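Local atomic coordinates of hydrazine synthase gamma subunit (Candidatus Kuenenia stuttgartiensis, PDB entry 5C2V), a protein that catalyses, within the hydrazine synthase complex, the three-electron reduction of nitric oxide to hydroxylamine, the first half-reaction in making hydrazine from nitric oxide and ammonium. Residues C[118-121]-C[122-126]. Numbering follows the deposited sequence.
With HEC (heme c), chain V.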
loop_
_atom_site.group_PDB
_atom_site.type_symbol
_atom_site.label_atom_id
_atom_site.label_comp_id
_atom_site.label_asym_id
_atom_site.label_seq_id
_atom_site.Cartn_x
_atom_site.Cartn_y
_atom_site.Cartn_z
ATOM N N ALA C 118 37.061 40.702 20.190
ATOM C CA ALA C 118 38.219 41.047 21.019
ATOM C C ALA C 118 38.710 39.851 21.830
ATOM O O ALA C 118 38.944 39.963 23.034
ATOM C CB ALA C 118 37.884 42.208 21.942
ATOM N N THR C 119 38.848 38.709 21.166
ATOM C CA THR C 119 39.178 37.461 21.843
ATOM C C THR C 119 40.542 37.549 22.520
ATOM O O THR C 119 41.545 37.862 21.879
ATOM C CB THR C 119 39.163 36.274 20.864
ATOM O OG1 THR C 119 37.978 36.333 20.059
ATOM C CG2 THR C 119 39.184 34.962 21.621
ATOM N N SER C 120 40.570 37.261 23.817
ATOM C CA SER C 120 41.770 37.453 24.626
ATOM C C SER C 120 42.841 36.405 24.344
ATOM O O SER C 120 44.035 36.691 24.432
ATOM C CB SER C 120 41.412 37.440 26.114
ATOM O OG SER C 120 40.837 36.201 26.492
ATOM N N SER C 121 42.415 35.191 24.008
ATOM C CA SER C 121 43.352 34.107 23.742
ATOM C C SER C 121 42.954 33.298 22.516
ATOM O O SER C 121 41.783 33.250 22.145
ATOM C CB SER C 121 43.458 33.181 24.955
ATOM O OG SER C 121 42.211 32.571 25.239
ATOM N N LEU C 122 43.939 32.659 21.894
ATOM C CA LEU C 122 43.682 31.766 20.773
ATOM C C LEU C 122 42.929 30.527 21.241
ATOM O O LEU C 122 42.255 29.864 20.452
ATOM C CB LEU C 122 44.991 31.365 20.090
ATOM C CG LEU C 122 45.701 32.458 19.291
ATOM C CD1 LEU C 122 47.057 31.974 18.804
ATOM C CD2 LEU C 122 44.841 32.900 18.122
ATOM N N ASP C 123 43.050 30.221 22.530
ATOM C CA ASP C 123 42.360 29.080 23.121
ATOM C C ASP C 123 40.849 29.253 23.024
ATOM O O ASP C 123 40.118 28.288 22.801
ATOM C CB ASP C 123 42.766 28.893 24.585
ATOM C CG ASP C 123 44.259 29.041 24.804
ATOM O OD1 ASP C 123 44.998 29.188 23.811
ATOM O OD2 ASP C 123 44.694 28.999 25.974
ATOM N N ARG C 124 40.388 30.488 23.190
ATOM C CA ARG C 124 38.961 30.788 23.139
ATOM C C ARG C 124 38.430 30.789 21.709
ATOM O O ARG C 124 37.221 30.876 21.488
ATOM C CB ARG C 124 38.674 32.137 23.802
ATOM C CG ARG C 124 38.809 32.132 25.315
ATOM C CD ARG C 124 38.434 33.484 25.897
ATOM N NE ARG C 124 38.240 33.424 27.342
ATOM C CZ ARG C 124 37.795 34.439 28.078
ATOM N NH1 ARG C 124 37.499 35.596 27.503
ATOM N NH2 ARG C 124 37.647 34.295 29.388
ATOM N N VAL C 125 39.333 30.697 20.740
ATOM C CA VAL C 125 38.942 30.615 19.339
ATOM C C VAL C 125 38.737 29.161 18.923
ATOM O O VAL C 125 37.631 28.758 18.563
ATOM C CB VAL C 125 39.986 31.265 18.414
ATOM C CG1 VAL C 125 39.595 31.068 16.959
ATOM C CG2 VAL C 125 40.131 32.742 18.735
ATOM N N CYS C 126 39.811 28.379 18.975
ATOM C CA CYS C 126 39.765 26.978 18.564
ATOM C C CYS C 126 39.023 26.094 19.556
ATOM O O CYS C 126 38.285 25.199 19.156
ATOM C CB CYS C 126 41.177 26.439 18.361
ATOM S SG CYS C 126 42.043 27.209 16.993
HETATM FE FE HEC V . 38.752 29.306 12.338
HETATM C CHA HEC V . 38.930 32.701 12.837
HETATM C CHB HEC V . 41.612 28.898 14.149
HETATM C CHC HEC V . 38.445 25.881 12.055
HETATM C CHD HEC V . 36.365 29.697 9.912
HETATM N NA HEC V . 40.020 30.576 13.349
HETATM C C1A HEC V . 39.959 31.954 13.368
HETATM C C2A HEC V . 41.158 32.452 14.024
HETATM C C3A HEC V . 41.893 31.390 14.388
HETATM C C4A HEC V . 41.191 30.195 13.968
HETATM C CMA HEC V . 43.252 31.386 15.125
HETATM C CAA HEC V . 41.490 33.947 14.267
HETATM C CBA HEC V . 42.764 34.370 13.536
HETATM C CGA HEC V . 43.076 35.814 13.830
HETATM O O1A HEC V . 42.249 36.488 14.496
HETATM O O2A HEC V . 44.156 36.293 13.394
HETATM N NB HEC V . 39.901 27.675 12.881
HETATM C C1B HEC V . 40.894 27.763 13.838
HETATM C C2B HEC V . 41.041 26.462 14.456
HETATM C C3B HEC V . 40.173 25.624 13.874
HETATM C C4B HEC V . 39.436 26.372 12.875
HETATM C CMB HEC V . 42.052 26.125 15.574
HETATM C CAB HEC V . 39.957 24.126 14.194
HETATM C CBB HEC V . 39.297 23.948 15.579
HETATM N NC HEC V . 37.627 28.020 11.179
HETATM C C1C HEC V . 37.627 26.642 11.248
HETATM C C2C HEC V . 36.533 26.150 10.435
HETATM C C3C HEC V . 36.052 27.190 9.740
HETATM C C4C HEC V . 36.668 28.398 10.261
HETATM C CMC HEC V . 36.308 24.656 10.105
HETATM C CAC HEC V . 34.926 27.145 8.680
HETATM C CBC HEC V . 33.580 26.776 9.345
HETATM N ND HEC V . 37.843 30.956 11.453
HETATM C C1D HEC V . 36.761 30.840 10.580
HETATM C C2D HEC V . 36.106 32.125 10.484
HETATM C C3D HEC V . 36.908 33.064 11.396
HETATM C C4D HEC V . 37.966 32.252 11.956
HETATM C CMD HEC V . 34.862 32.478 9.640
HETATM C CAD HEC V . 36.636 34.556 11.669
HETATM C CBD HEC V . 35.553 34.664 12.738
HETATM C CGD HEC V . 35.281 36.113 13.040
HETATM O O1D HEC V . 34.416 36.396 13.909
HETATM O O2D HEC V . 35.932 36.983 12.411
HETATM O O HOH W 1 37.358 29.502 13.893
#
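S121 and R124 meet where a loop turns into a short helix, and they illustrate how a serine can cap a helix that supplies one of the heme's covalent links. The backbone N of R124 donates to S121 O at 3.3 Å, from well above the carbonyl plane, and makes a weak second bond to S121 OG at 3.4 Å. OG, set between its own backbone N and carbonyl carbon (chi1 62°), faces forward onto R124 N and CG, and is also hydrogen-bonded to R32 O. L122 O accepts from the backbone N of both V125 and C126.

The far end of R124 meets S120 without a bond. R124 runs extended from CG to NE alongside the loop, and S120 OG lies over one face of its guanidinium, 3.5 Å from NH1. That hydroxyl is bonded instead to V33 O, while NH2 binds H30 O and NH1 binds E114 O, two carbonyls that help fix the guanidinium's orientation.

Apolar packing completes the turn. The methyl CG2 of T119 rests against R124 CB at 3.6 Å and V125 CG2 at 3.8 Å. The other branch of V125, CG1, points to the heme, 3.5 Å from HEC C3A, and L122 CD2 approaches the heme methyl CMA. C126, next after V125, bonds covalently through SG to HEC CMB at 1.8 Å, an attachment additional to those of C63 and C66. This heme, with H67 and a water on its iron, appears to be in the active site.

The turn thus leads from the loop after strand 89-90 into helix 123-126, which packs against helix 141-152 through D123 on I148 and C126 on L147 and I151.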